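Local coordinates for protein transcription elongation factor SPT6 (Candida glabrata, PDB 3PJP) that binds the phosphorylated C-terminal repeat domain of RNA polymerase II through a tandem SH2 domain and probably chaperones histones H3-H4 during transcription elongation, at residues V77-R82 with Q95-L100; Y160-K165 with K189-S194; T169-V174 with I182-G187. One frame throughout, in Å; residues are numbered along the deposited sequence.

Interaction 1 (V77-R82 with Q95-L100); sequences VVEGQR and QNKIRL. With ACT (acetate ion), chain D.
Glu79, at the tip of a beta hairpin, faces Lys97 on helix 86-105 across a wide gap, their CA atoms 12.1 Å apart, so the side chains alone bridge the two backbones. The hairpin belongs to the SH2 fold and joins strands 75-78 and 81-83 through a type I' turn from Val78 to Gln81. Glu79 and Gly80 fill its two corners, both at positive phi, which glycine tolerates easily. The side chains approach from opposite directions. Lys97 stays extended beyond CG (chi2 to chi4 all near 180°), and a long lysine is what this span needs; its NZ reaches Glu79 OE2 at 3.1 Å in a salt bridge whose hydrogen bond is weak. The pair does not rest on that link alone. Tyr93 OH bonds to both OE2 and NZ, and Gln57 OE1 also takes NZ, so the ammonium of a largely buried lysine is well satisfied. On the strand leaving the turn, Arg82 plays no part in the contact with helix 86-105 but binds an acetate ion, probably from the crystallisation liquor, side-on at the guanidinium edge: NE to acetate O spans 2.6 Å at 170°, and NH2 to acetate OXT spans 2.8 Å at 169°.

Interaction 2 (Y160-K165 with K189-S194); sequences YIWNVK and KTLLKS
The second SH2 domain of the tandem has the usual SH2 plan, a central sheet with a helix packed on each side, and here Trp162 on strand 159-166 meets Leu191 and Leu192, in the C-terminal part of the chain reached by helix 181-191. The backbones stay well apart, with the CA atoms of Trp162 and Leu191 10.9 Å from each other. A large flat side chain suits this gap: the indole spans it and accounts for about half of the 122 Å² buried in the contact. Its far six-membered ring does the touching. CZ3 lies 3.8 Å from Leu191 CB, and CH2 lies 3.8 Å from Leu192 CD2, a branch that meets the ring obliquely. Trp162 CG stands anti to the carbonyl carbon (chi1 -73°), and the ring plane nearly contains the CA-CB bond (chi2 1°), which sends the benzo edge out to the leucines. This is a surface contact, with Leu192 exposed and Trp162 and Leu191 partly so; the leucines cover part of the indole with apolar atoms. Phe151 of strand 146-152 meets the indole edge-to-face and also touches Leu192, carrying the cluster across to the neighbouring strand. Next door on the strand, Ile161 packs on Lys115 and Val119 of helix 115-128 instead. The backbone takes part too: Leu191 O sits in the plane of the indole, at its rim, 3.7 Å from Trp162 CH2.

Interaction 3 (T169-V174 with I182-G187); sequences TGFFLV and IQLCNG
Leu184 is the centre of this contact: projecting from helix 181-191, it enters the space between Phe171 and Leu173 on strand 171-173 of the C-terminal SH2 domain, and of the 173 Å² buried it contributes 82 Å². The strand comes close here, with the CA atoms of Phe171 and Leu184 6.8 Å apart, and residues two apart in a strand turn the same way, so Phe171 and Leu173 both point at the helix while Phe172 between them points away. The two methyls of Leu184 are turned mainly to different partners. Leu184 CD2 rests 3.8 Å from Phe171 CB and 4.0 Å from Phe171 CG, touching the root of the aromatic side chain and meeting the ring obliquely. Leu184 CD1 lies 3.9 Å from Leu173 CB and 4.0 Å from Leu173 CD2, though Leu184 CD1 also comes within 4.1 Å of Phe171 CB. Branching at CG is thus what lets one residue serve two neighbours, and both strand side chains cross it at about a right angle. With Leu184 CG opposite the backbone N (chi1 170°), the fork is carried over the strand, and chi2 of 67° turns one methyl chiefly to each partner. All three residues are buried and wholly apolar at their ends, so between the two segments the contact is apolar packing. Beyond the pair of segments, Leu184 also packs on Phe137 of strand 134-139 and on Tyr178. Phe171 and Leu173 share Val164 of strand 159-166, Leu173 further touches Phe188, and the Phe171 backbone is hydrogen-bonded to Tyr178 in strand 176-178. The contact therefore fastens helix 181-191 onto one face of the sheet formed by these strands.

Interaction 1 belongs to the first SH2 domain, interactions 2 and 3 to the second. Helix 86-105 of the first packs against the second, Lys97 and Leu100 on Leu166. Leu100, in segment 95-100 but not itself part of the salt bridge, also touches segment 169-174: its O lies 3.4 Å from Phe171 CZ, and its CD1 lies 3.4 Å from Gly170 N. Interactions 2 and 3, with centres about 10 Å apart, share helix 181-191, and interaction 3 is nested inside the loop that interaction 2 closes. Their adjacent strands join through a probable hydrogen bond of 2.8 Å from Phe172 N to Lys165 O. Interactions 1 and 2 do not touch, their nearest atoms about 5 Å apart.

Interaction 1 (V77-R82 with Q95-L100)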
ATOM      1  N   VAL A  77       5.822   9.267 -14.669  1.00 13.60           N
ATOM      2  CA  VAL A  77       5.811   9.641 -13.251  1.00 12.82           C
ATOM      3  C   VAL A  77       4.805   8.803 -12.472  1.00 16.48           C
ATOM      4  O   VAL A  77       3.639   8.701 -12.857  1.00 18.95           O
ATOM      5  CB  VAL A  77       5.472  11.124 -13.072  1.00 19.67           C
ATOM      6  CG1 VAL A  77       5.598  11.522 -11.594  1.00 16.68           C
ATOM      7  CG2 VAL A  77       6.404  11.974 -13.913  1.00 21.42           C
ATOM      8  N   VAL A  78       5.270   8.170 -11.398  1.00 13.46           N
ATOM      9  CA  VAL A  78       4.381   7.446 -10.501  1.00 13.45           C
ATOM     10  C   VAL A  78       4.614   7.939  -9.080  1.00 14.61           C
ATOM     11  O   VAL A  78       5.733   7.888  -8.580  1.00 15.97           O
ATOM     12  CB  VAL A  78       4.621   5.932 -10.519  1.00 18.28           C
ATOM     13  CG1 VAL A  78       3.541   5.230  -9.690  1.00 18.33           C
ATOM     14  CG2 VAL A  78       4.590   5.410 -11.942  1.00 19.67           C
ATOM     15  N   GLU A  79       3.542   8.418  -8.458  1.00 15.10           N
ATOM     16  CA  GLU A  79       3.601   8.942  -7.094  1.00 20.67           C
ATOM     17  C   GLU A  79       4.821   9.816  -6.845  1.00 22.14           C
ATOM     18  O   GLU A  79       5.570   9.613  -5.878  1.00 23.79           O
ATOM     19  CB  GLU A  79       3.529   7.791  -6.090  1.00 26.84           C
ATOM     20  CG  GLU A  79       2.287   6.938  -6.278  1.00 37.86           C
ATOM     21  CD  GLU A  79       1.995   6.047  -5.094  1.00 50.20           C
ATOM     22  OE1 GLU A  79       2.553   6.295  -4.003  1.00 55.04           O
ATOM     23  OE2 GLU A  79       1.200   5.099  -5.258  1.00 54.74           O
ATOM     24  N   GLY A  80       5.033  10.782  -7.733  1.00 20.64           N
ATOM     25  CA  GLY A  80       6.055  11.789  -7.516  1.00 19.79           C
ATOM     26  C   GLY A  80       7.442  11.384  -7.975  1.00 25.55           C
ATOM     27  O   GLY A  80       8.361  12.200  -7.982  1.00 30.37           O
ATOM     28  N   GLN A  81       7.595  10.128  -8.372  1.00 17.67           N
ATOM     29  CA  GLN A  81       8.890   9.636  -8.811  1.00 14.68           C
ATOM     30  C   GLN A  81       8.979   9.493 -10.331  1.00 14.95           C
ATOM     31  O   GLN A  81       8.090   8.911 -10.966  1.00 15.34           O
ATOM     32  CB  GLN A  81       9.210   8.294  -8.156  1.00 18.93           C
ATOM     33  CG  GLN A  81      10.534   7.730  -8.614  1.00 19.15           C
ATOM     34  CD  GLN A  81      11.677   8.646  -8.245  1.00 24.84           C
ATOM     35  OE1 GLN A  81      11.806   9.045  -7.089  1.00 24.61           O
ATOM     36  NE2 GLN A  81      12.502   9.005  -9.227  1.00 25.27           N
ATOM     37  N   ARG A  82      10.076   9.984 -10.915  1.00 15.23           N
ATOM     38  CA  ARG A  82      10.284   9.811 -12.352  1.00 18.53           C
ATOM     39  C   ARG A  82      10.993   8.519 -12.738  1.00 16.78           C
ATOM     40  O   ARG A  82      11.937   8.073 -12.075  1.00 18.37           O
ATOM     41  CB  ARG A  82      11.029  11.007 -12.952  1.00 17.93           C
ATOM     42  CG  ARG A  82      10.176  12.248 -12.970  1.00 24.75           C
ATOM     43  CD  ARG A  82      11.003  13.484 -12.719  1.00 31.24           C
ATOM     44  NE  ARG A  82      11.405  14.116 -13.961  1.00 39.74           N
ATOM     45  CZ  ARG A  82      10.818  15.193 -14.474  1.00 43.98           C
ATOM     46  NH1 ARG A  82       9.798  15.767 -13.841  1.00 37.00           N
ATOM     47  NH2 ARG A  82      11.260  15.698 -15.617  1.00 42.87           N
ATOM     48  N   GLN A  95       7.490  -4.018  -8.143  1.00 17.55           N
ATOM     49  CA  GLN A  95       8.067  -5.165  -7.448  1.00 19.52           C
ATOM     50  C   GLN A  95       8.444  -4.788  -6.010  1.00 20.15           C
ATOM     51  O   GLN A  95       8.417  -5.627  -5.110  1.00 20.83           O
ATOM     52  CB  GLN A  95       9.245  -5.763  -8.230  1.00 22.41           C
ATOM     53  CG  GLN A  95       8.786  -6.713  -9.346  1.00 28.23           C
ATOM     54  CD  GLN A  95       9.889  -7.095 -10.324  1.00 34.45           C
ATOM     55  OE1 GLN A  95      11.078  -6.959 -10.030  1.00 35.57           O
ATOM     56  NE2 GLN A  95       9.493  -7.576 -11.502  1.00 40.40           N
ATOM     57  N   ASN A  96       8.775  -3.521  -5.806  1.00 18.17           N
ATOM     58  CA  ASN A  96       9.074  -3.016  -4.474  1.00 21.96           C
ATOM     59  C   ASN A  96       7.857  -2.990  -3.581  1.00 20.09           C
ATOM     60  O   ASN A  96       7.897  -3.451  -2.445  1.00 18.89           O
ATOM     61  CB  ASN A  96       9.661  -1.614  -4.549  1.00 25.56           C
ATOM     62  CG  ASN A  96      11.138  -1.619  -4.349  1.00 27.03           C
ATOM     63  OD1 ASN A  96      11.646  -2.330  -3.481  1.00 28.71           O
ATOM     64  ND2 ASN A  96      11.856  -0.838  -5.157  1.00 36.71           N
ATOM     65  N   LYS A  97       6.792  -2.398  -4.095  1.00 16.12           N
ATOM     66  CA  LYS A  97       5.526  -2.371  -3.390  1.00 13.93           C
ATOM     67  C   LYS A  97       5.056  -3.781  -3.020  1.00 17.59           C
ATOM     68  O   LYS A  97       4.549  -4.007  -1.916  1.00 15.65           O
ATOM     69  CB  LYS A  97       4.491  -1.644  -4.234  1.00 20.94           C
ATOM     70  CG  LYS A  97       3.608  -0.727  -3.460  1.00 28.70           C
ATOM     71  CD  LYS A  97       2.763   0.137  -4.369  1.00 25.88           C
ATOM     72  CE  LYS A  97       2.006   1.160  -3.539  1.00 24.02           C
ATOM     73  NZ  LYS A  97       1.276   2.126  -4.394  1.00 23.36           N
ATOM     74  N   ILE A  98       5.188  -4.726  -3.949  1.00 16.00           N
ATOM     75  CA  ILE A  98       4.829  -6.109  -3.650  1.00 14.14           C
ATOM     76  C   ILE A  98       5.706  -6.709  -2.565  1.00 16.92           C
ATOM     77  O   ILE A  98       5.221  -7.383  -1.660  1.00 15.58           O
ATOM     78  CB  ILE A  98       4.890  -6.984  -4.915  1.00 15.41           C
ATOM     79  CG1 ILE A  98       3.837  -6.516  -5.915  1.00 17.40           C
ATOM     80  CG2 ILE A  98       4.685  -8.474  -4.565  1.00 18.47           C
ATOM     81  CD1 ILE A  98       4.060  -7.087  -7.315  1.00 18.15           C
ATOM     82  N   ARG A  99       7.012  -6.464  -2.650  1.00 16.52           N
ATOM     83  CA  ARG A  99       7.957  -6.882  -1.622  0.50 20.07           C
ATOM     84  C   ARG A  99       7.518  -6.398  -0.243  1.00 18.03           C
ATOM     85  O   ARG A  99       7.485  -7.150   0.730  1.00 15.47           O
ATOM     86  CB  ARG A  99       9.338  -6.309  -1.971  0.50 16.06           C
ATOM     87  CG  ARG A  99      10.404  -6.440  -0.903  0.50 18.20           C
ATOM     88  CD  ARG A  99      11.715  -5.826  -1.396  0.50 11.91           C
ATOM     89  NE  ARG A  99      11.629  -4.370  -1.489  0.50 14.59           N
ATOM     90  CZ  ARG A  99      11.775  -3.565  -0.445  0.50 17.95           C
ATOM     91  NH1 ARG A  99      12.001  -4.087   0.752  0.50 11.22           N
ATOM     92  NH2 ARG A  99      11.683  -2.247  -0.597  0.50 12.79           N
ATOM     93  N   LEU A 100       7.197  -5.112  -0.173  1.00 14.83           N
ATOM     94  CA  LEU A 100       6.854  -4.481   1.099  1.00 14.45           C
ATOM     95  C   LEU A 100       5.515  -5.002   1.628  1.00 14.96           C
ATOM     96  O   LEU A 100       5.356  -5.198   2.836  1.00 14.28           O
ATOM     97  CB  LEU A 100       6.874  -2.954   0.967  1.00 13.34           C
ATOM     98  CG  LEU A 100       8.288  -2.357   0.783  1.00 18.30           C
ATOM     99  CD1 LEU A 100       8.225  -0.949   0.186  1.00 16.59           C
ATOM    100  CD2 LEU A 100       9.079  -2.346   2.102  1.00 20.22           C
TER
HETATM  101  C   ACT D1446      13.892  13.321 -16.211  1.00 41.44           C
HETATM  102  O   ACT D1446      13.257  12.825 -15.259  1.00 50.65           O
HETATM  103  OXT ACT D1446      13.269  14.185 -16.862  1.00 46.58           O
HETATM  104  CH3 ACT D1446      15.300  12.918 -16.549  1.00 35.41           C
HETATM  105  O   HOH W   1      -0.254   3.965  -3.564  1.00 43.85           O

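Interaction 2 (Y160-K165 with K189-S194)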
ATOM      1  N   TYR A 160      -6.720   2.853  20.161  1.00 16.93           N
ATOM      2  CA  TYR A 160      -6.605   3.816  19.077  1.00 17.14           C
ATOM      3  C   TYR A 160      -6.362   3.113  17.757  1.00 15.15           C
ATOM      4  O   TYR A 160      -5.852   1.996  17.719  1.00 14.89           O
ATOM      5  CB  TYR A 160      -5.454   4.781  19.320  1.00 17.20           C
ATOM      6  CG  TYR A 160      -5.642   5.673  20.530  1.00 16.22           C
ATOM      7  CD1 TYR A 160      -6.406   6.832  20.447  1.00 18.38           C
ATOM      8  CD2 TYR A 160      -5.041   5.363  21.741  1.00 21.01           C
ATOM      9  CE1 TYR A 160      -6.572   7.659  21.553  1.00 19.88           C
ATOM     10  CE2 TYR A 160      -5.192   6.184  22.853  1.00 19.29           C
ATOM     11  CZ  TYR A 160      -5.964   7.328  22.747  1.00 22.02           C
ATOM     12  OH  TYR A 160      -6.124   8.143  23.845  1.00 23.69           O
ATOM     13  N   ILE A 161      -6.727   3.789  16.680  1.00 15.18           N
ATOM     14  CA  ILE A 161      -6.491   3.277  15.347  1.00 14.23           C
ATOM     15  C   ILE A 161      -5.741   4.324  14.568  1.00 11.10           C
ATOM     16  O   ILE A 161      -6.250   5.422  14.321  1.00 13.74           O
ATOM     17  CB  ILE A 161      -7.812   2.910  14.617  1.00 15.99           C
ATOM     18  CG1 ILE A 161      -8.545   1.804  15.384  1.00 18.88           C
ATOM     19  CG2 ILE A 161      -7.528   2.477  13.176  1.00 18.59           C
ATOM     20  CD1 ILE A 161      -9.822   1.336  14.732  1.00 23.27           C
ATOM     21  N   TRP A 162      -4.511   3.985  14.187  1.00 16.46           N
ATOM     22  CA  TRP A 162      -3.739   4.816  13.275  1.00 18.75           C
ATOM     23  C   TRP A 162      -3.718   4.177  11.888  1.00 16.75           C
ATOM     24  O   TRP A 162      -4.181   3.052  11.703  1.00 15.44           O
ATOM     25  CB  TRP A 162      -2.320   5.021  13.796  1.00 14.13           C
ATOM     26  CG  TRP A 162      -2.254   5.959  14.972  1.00 13.54           C
ATOM     27  CD1 TRP A 162      -3.309   6.588  15.592  1.00 14.94           C
ATOM     28  CD2 TRP A 162      -1.080   6.339  15.697  1.00 17.12           C
ATOM     29  NE1 TRP A 162      -2.847   7.343  16.639  1.00 18.45           N
ATOM     30  CE2 TRP A 162      -1.485   7.213  16.722  1.00 17.89           C
ATOM     31  CE3 TRP A 162       0.281   6.041  15.561  1.00 19.25           C
ATOM     32  CZ2 TRP A 162      -0.573   7.786  17.623  1.00 17.45           C
ATOM     33  CZ3 TRP A 162       1.184   6.607  16.446  1.00 17.94           C
ATOM     34  CH2 TRP A 162       0.754   7.474  17.466  1.00 21.33           C
ATOM     35  N   ASN A 163      -3.173   4.892  10.908  1.00 12.93           N
ATOM     36  CA  ASN A 163      -3.292   4.459   9.520  1.00 13.55           C
ATOM     37  C   ASN A 163      -1.926   4.453   8.863  1.00 14.60           C
ATOM     38  O   ASN A 163      -1.165   5.397   9.023  1.00 15.99           O
ATOM     39  CB  ASN A 163      -4.232   5.384   8.760  1.00 15.01           C
ATOM     40  CG  ASN A 163      -5.649   5.353   9.321  1.00 16.02           C
ATOM     41  OD1 ASN A 163      -6.416   4.432   9.043  1.00 18.99           O
ATOM     42  ND2 ASN A 163      -5.987   6.346  10.134  1.00 17.63           N
ATOM     43  N   VAL A 164      -1.640   3.386   8.122  1.00 10.94           N
ATOM     44  CA  VAL A 164      -0.329   3.213   7.505  1.00 12.53           C
ATOM     45  C   VAL A 164      -0.541   2.999   6.012  1.00 13.55           C
ATOM     46  O   VAL A 164      -1.339   2.151   5.616  1.00 16.19           O
ATOM     47  CB  VAL A 164       0.403   1.991   8.088  1.00 12.18           C
ATOM     48  CG1 VAL A 164       1.701   1.733   7.330  1.00 14.78           C
ATOM     49  CG2 VAL A 164       0.707   2.191   9.570  1.00 13.94           C
ATOM     50  N   LYS A 165       0.155   3.774   5.176  1.00 12.97           N
ATOM     51  CA  LYS A 165       0.006   3.643   3.721  1.00 12.03           C
ATOM     52  C   LYS A 165       1.212   2.925   3.128  1.00 12.45           C
ATOM     53  O   LYS A 165       2.363   3.294   3.378  1.00 15.01           O
ATOM     54  CB  LYS A 165      -0.176   5.021   3.069  1.00 13.75           C
ATOM     55  CG  LYS A 165      -0.137   5.010   1.521  1.00 20.88           C
ATOM     56  CD  LYS A 165      -1.480   4.741   0.902  1.00 26.70           C
ATOM     57  CE  LYS A 165      -1.435   5.024  -0.605  1.00 40.09           C
ATOM     58  NZ  LYS A 165      -2.732   4.749  -1.279  1.00 53.10           N
ATOM     59  N   LYS A 189       6.490   3.462  18.029  1.00 16.72           N
ATOM     60  CA  LYS A 189       6.768   3.571  19.460  1.00 21.76           C
ATOM     61  C   LYS A 189       7.258   4.967  19.839  1.00 21.09           C
ATOM     62  O   LYS A 189       6.932   5.476  20.912  1.00 21.77           O
ATOM     63  CB  LYS A 189       7.740   2.481  19.921  1.00 20.74           C
ATOM     64  CG  LYS A 189       7.153   1.076  19.813  1.00 20.26           C
ATOM     65  CD  LYS A 189       8.163   0.001  20.168  1.00 31.16           C
ATOM     66  CE  LYS A 189       7.570  -1.386  19.958  1.00 37.88           C
ATOM     67  NZ  LYS A 189       8.546  -2.470  20.248  1.00 43.39           N
ATOM     68  N   THR A 190       8.002   5.601  18.941  1.00 18.03           N
ATOM     69  CA  THR A 190       8.508   6.956  19.174  1.00 22.14           C
ATOM     70  C   THR A 190       7.348   7.965  19.164  1.00 20.27           C
ATOM     71  O   THR A 190       7.291   8.890  19.987  1.00 21.02           O
ATOM     72  CB  THR A 190       9.599   7.306  18.133  1.00 26.02           C
ATOM     73  OG1 THR A 190      10.755   6.495  18.374  1.00 25.95           O
ATOM     74  CG2 THR A 190       9.991   8.766  18.200  1.00 22.57           C
ATOM     75  N   LEU A 191       6.407   7.755  18.249  1.00 17.82           N
ATOM     76  CA  LEU A 191       5.244   8.619  18.113  1.00 18.43           C
ATOM     77  C   LEU A 191       4.273   8.476  19.282  1.00 19.52           C
ATOM     78  O   LEU A 191       3.364   9.295  19.435  1.00 21.91           O
ATOM     79  CB  LEU A 191       4.526   8.330  16.786  1.00 15.98           C
ATOM     80  CG  LEU A 191       5.298   8.809  15.559  1.00 18.73           C
ATOM     81  CD1 LEU A 191       4.713   8.218  14.284  1.00 18.64           C
ATOM     82  CD2 LEU A 191       5.327  10.337  15.497  1.00 26.07           C
ATOM     83  N   LEU A 192       4.435   7.436  20.101  1.00 18.96           N
ATOM     84  CA  LEU A 192       3.603   7.313  21.305  1.00 20.23           C
ATOM     85  C   LEU A 192       4.110   8.192  22.450  1.00 22.59           C
ATOM     86  O   LEU A 192       3.395   8.435  23.402  1.00 22.10           O
ATOM     87  CB  LEU A 192       3.522   5.865  21.788  1.00 19.51           C
ATOM     88  CG  LEU A 192       2.826   4.896  20.834  1.00 18.05           C
ATOM     89  CD1 LEU A 192       2.828   3.499  21.420  1.00 20.43           C
ATOM     90  CD2 LEU A 192       1.408   5.361  20.536  1.00 21.99           C
ATOM     91  N   LYS A 193       5.348   8.653  22.345  1.00 21.87           N
ATOM     92  CA  LYS A 193       5.949   9.474  23.386  1.00 18.57           C
ATOM     93  C   LYS A 193       5.650  10.935  23.112  1.00 18.75           C
ATOM     94  O   LYS A 193       5.450  11.327  21.968  1.00 22.21           O
ATOM     95  CB  LYS A 193       7.459   9.271  23.386  1.00 19.38           C
ATOM     96  CG  LYS A 193       7.939   7.878  23.760  1.00 20.47           C
ATOM     97  CD  LYS A 193       9.464   7.837  23.673  1.00 26.77           C
ATOM     98  CE  LYS A 193      10.040   6.581  24.285  1.00 40.09           C
ATOM     99  NZ  LYS A 193      11.496   6.749  24.584  1.00 43.08           N
ATOM    100  N   SER A 194       5.620  11.752  24.162  1.00 23.88           N
ATOM    101  CA  SER A 194       5.534  13.193  23.954  1.00 21.96           C
ATOM    102  C   SER A 194       6.760  13.648  23.170  1.00 23.61           C
ATOM    103  O   SER A 194       7.842  13.066  23.298  1.00 20.71           O
ATOM    104  CB  SER A 194       5.454  13.942  25.288  1.00 22.71           C
ATOM    105  OG  SER A 194       6.602  13.698  26.083  1.00 27.16           O
TER

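Interaction 3 (T169-V174 with I182-G187)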
ATOM      1  N   THR A 169       8.438   2.904  -1.385  1.00 26.59           N
ATOM      2  CA  THR A 169       9.665   3.083  -0.611  1.00 28.35           C
ATOM      3  C   THR A 169       9.532   2.595   0.827  1.00 23.31           C
ATOM      4  O   THR A 169      10.528   2.463   1.531  1.00 23.68           O
ATOM      5  CB  THR A 169      10.157   4.549  -0.617  1.00 18.56           C
ATOM      6  OG1 THR A 169       9.177   5.403  -0.019  1.00 24.33           O
ATOM      7  CG2 THR A 169      10.429   5.017  -2.048  1.00 31.43           C
ATOM      8  N   GLY A 170       8.309   2.306   1.268  1.00 18.02           N
ATOM      9  CA  GLY A 170       8.138   1.842   2.632  1.00 17.45           C
ATOM     10  C   GLY A 170       6.719   2.028   3.125  1.00 20.03           C
ATOM     11  O   GLY A 170       5.772   2.001   2.338  1.00 19.88           O
ATOM     12  N   PHE A 171       6.591   2.250   4.427  1.00 15.45           N
ATOM     13  CA  PHE A 171       5.295   2.340   5.090  1.00 16.62           C
ATOM     14  C   PHE A 171       5.132   3.732   5.675  1.00 13.94           C
ATOM     15  O   PHE A 171       5.879   4.123   6.599  1.00 16.57           O
ATOM     16  CB  PHE A 171       5.206   1.280   6.191  1.00 15.52           C
ATOM     17  CG  PHE A 171       5.603  -0.085   5.736  1.00 14.33           C
ATOM     18  CD1 PHE A 171       4.683  -0.904   5.090  1.00 14.22           C
ATOM     19  CD2 PHE A 171       6.896  -0.550   5.925  1.00 14.11           C
ATOM     20  CE1 PHE A 171       5.048  -2.166   4.650  1.00 17.37           C
ATOM     21  CE2 PHE A 171       7.277  -1.807   5.498  1.00 17.91           C
ATOM     22  CZ  PHE A 171       6.346  -2.626   4.853  1.00 17.33           C
ATOM     23  N   PHE A 172       4.203   4.502   5.124  1.00 14.62           N
ATOM     24  CA  PHE A 172       4.007   5.864   5.598  1.00 14.55           C
ATOM     25  C   PHE A 172       3.118   5.878   6.830  1.00 14.98           C
ATOM     26  O   PHE A 172       1.989   5.394   6.807  1.00 16.48           O
ATOM     27  CB  PHE A 172       3.435   6.777   4.510  1.00 12.83           C
ATOM     28  CG  PHE A 172       3.296   8.208   4.943  1.00 12.63           C
ATOM     29  CD1 PHE A 172       4.370   9.086   4.843  1.00 18.54           C
ATOM     30  CD2 PHE A 172       2.103   8.669   5.475  1.00 17.18           C
ATOM     31  CE1 PHE A 172       4.246  10.405   5.258  1.00 20.18           C
ATOM     32  CE2 PHE A 172       1.976   9.988   5.896  1.00 23.20           C
ATOM     33  CZ  PHE A 172       3.039  10.854   5.787  1.00 19.79           C
ATOM     34  N   LEU A 173       3.675   6.398   7.913  1.00 13.88           N
ATOM     35  CA  LEU A 173       2.938   6.598   9.156  1.00 13.40           C
ATOM     36  C   LEU A 173       3.198   8.009   9.676  1.00 12.18           C
ATOM     37  O   LEU A 173       4.313   8.318  10.142  1.00 15.45           O
ATOM     38  CB  LEU A 173       3.344   5.553  10.203  1.00 11.69           C
ATOM     39  CG  LEU A 173       2.711   5.737  11.586  1.00 14.95           C
ATOM     40  CD1 LEU A 173       1.192   5.649  11.480  1.00 17.00           C
ATOM     41  CD2 LEU A 173       3.247   4.713  12.583  1.00 17.76           C
ATOM     42  N   VAL A 174       2.166   8.853   9.578  1.00 14.36           N
ATOM     43  CA  VAL A 174       2.165  10.220  10.115  1.00 17.12           C
ATOM     44  C   VAL A 174       3.199  11.162   9.483  1.00 18.46           C
ATOM     45  O   VAL A 174       2.837  12.176   8.880  1.00 19.93           O
ATOM     46  CB  VAL A 174       2.316  10.230  11.649  1.00 16.95           C
ATOM     47  CG1 VAL A 174       2.324  11.665  12.181  1.00 22.10           C
ATOM     48  CG2 VAL A 174       1.180   9.431  12.284  1.00 22.23           C
ATOM     49  N   ILE A 182      10.526  -3.200  10.775  1.00 17.24           N
ATOM     50  CA  ILE A 182      11.226  -2.895  12.017  1.00 18.68           C
ATOM     51  C   ILE A 182      11.284  -1.389  12.296  1.00 16.59           C
ATOM     52  O   ILE A 182      11.040  -0.953  13.423  1.00 18.79           O
ATOM     53  CB  ILE A 182      12.651  -3.495  12.016  1.00 24.66           C
ATOM     54  CG1 ILE A 182      12.569  -5.021  12.120  1.00 30.84           C
ATOM     55  CG2 ILE A 182      13.474  -2.926  13.161  1.00 30.40           C
ATOM     56  CD1 ILE A 182      13.853  -5.736  11.780  1.00 32.38           C
ATOM     57  N   GLN A 183      11.616  -0.597  11.280  1.00 19.80           N
ATOM     58  CA  GLN A 183      11.692   0.855  11.457  1.00 17.66           C
ATOM     59  C   GLN A 183      10.306   1.433  11.691  1.00 17.48           C
ATOM     60  O   GLN A 183      10.145   2.394  12.445  1.00 18.98           O
ATOM     61  CB  GLN A 183      12.329   1.529  10.240  1.00 19.82           C
ATOM     62  CG  GLN A 183      13.858   1.503  10.189  1.00 24.92           C
ATOM     63  CD  GLN A 183      14.386   1.975   8.838  1.00 28.55           C
ATOM     64  OE1 GLN A 183      14.027   1.416   7.798  1.00 31.54           O
ATOM     65  NE2 GLN A 183      15.219   3.017   8.842  1.00 26.84           N
ATOM     66  N   LEU A 184       9.310   0.846  11.036  1.00 15.08           N
ATOM     67  CA  LEU A 184       7.922   1.265  11.233  1.00 15.44           C
ATOM     68  C   LEU A 184       7.474   1.080  12.681  1.00 16.03           C
ATOM     69  O   LEU A 184       6.841   1.976  13.265  1.00 15.09           O
ATOM     70  CB  LEU A 184       7.006   0.468  10.316  1.00 11.94           C
ATOM     71  CG  LEU A 184       5.494   0.606  10.539  1.00 12.30           C
ATOM     72  CD1 LEU A 184       5.055   2.013  10.198  1.00 16.15           C
ATOM     73  CD2 LEU A 184       4.804  -0.395   9.618  1.00 14.59           C
ATOM     74  N   CYS A 185       7.767  -0.086  13.260  1.00 15.07           N
ATOM     75  CA  CYS A 185       7.370  -0.333  14.640  1.00 16.83           C
ATOM     76  C   CYS A 185       8.135   0.583  15.587  1.00 16.68           C
ATOM     77  O   CYS A 185       7.563   1.100  16.521  1.00 17.84           O
ATOM     78  CB  CYS A 185       7.542  -1.796  15.054  1.00 14.90           C
ATOM     79  SG  CYS A 185       6.575  -2.950  14.064  1.00 20.16           S
ATOM     80  N   ASN A 186       9.424   0.788  15.319  1.00 21.68           N
ATOM     81  CA  ASN A 186      10.201   1.717  16.130  1.00 18.26           C
ATOM     82  C   ASN A 186       9.664   3.148  16.022  1.00 19.29           C
ATOM     83  O   ASN A 186       9.614   3.871  17.008  1.00 18.89           O
ATOM     84  CB  ASN A 186      11.689   1.673  15.749  1.00 17.06           C
ATOM     85  CG  ASN A 186      12.366   0.371  16.168  1.00 24.00           C
ATOM     86  OD1 ASN A 186      11.863  -0.354  17.026  1.00 34.64           O
ATOM     87  ND2 ASN A 186      13.519   0.080  15.571  1.00 27.21           N
ATOM     88  N   GLY A 187       9.279   3.555  14.820  1.00 17.75           N
ATOM     89  CA  GLY A 187       8.717   4.878  14.603  1.00 16.13           C
ATOM     90  C   GLY A 187       7.378   5.059  15.298  1.00 16.45           C
ATOM     91  O   GLY A 187       7.112   6.115  15.880  1.00 19.52           O
TER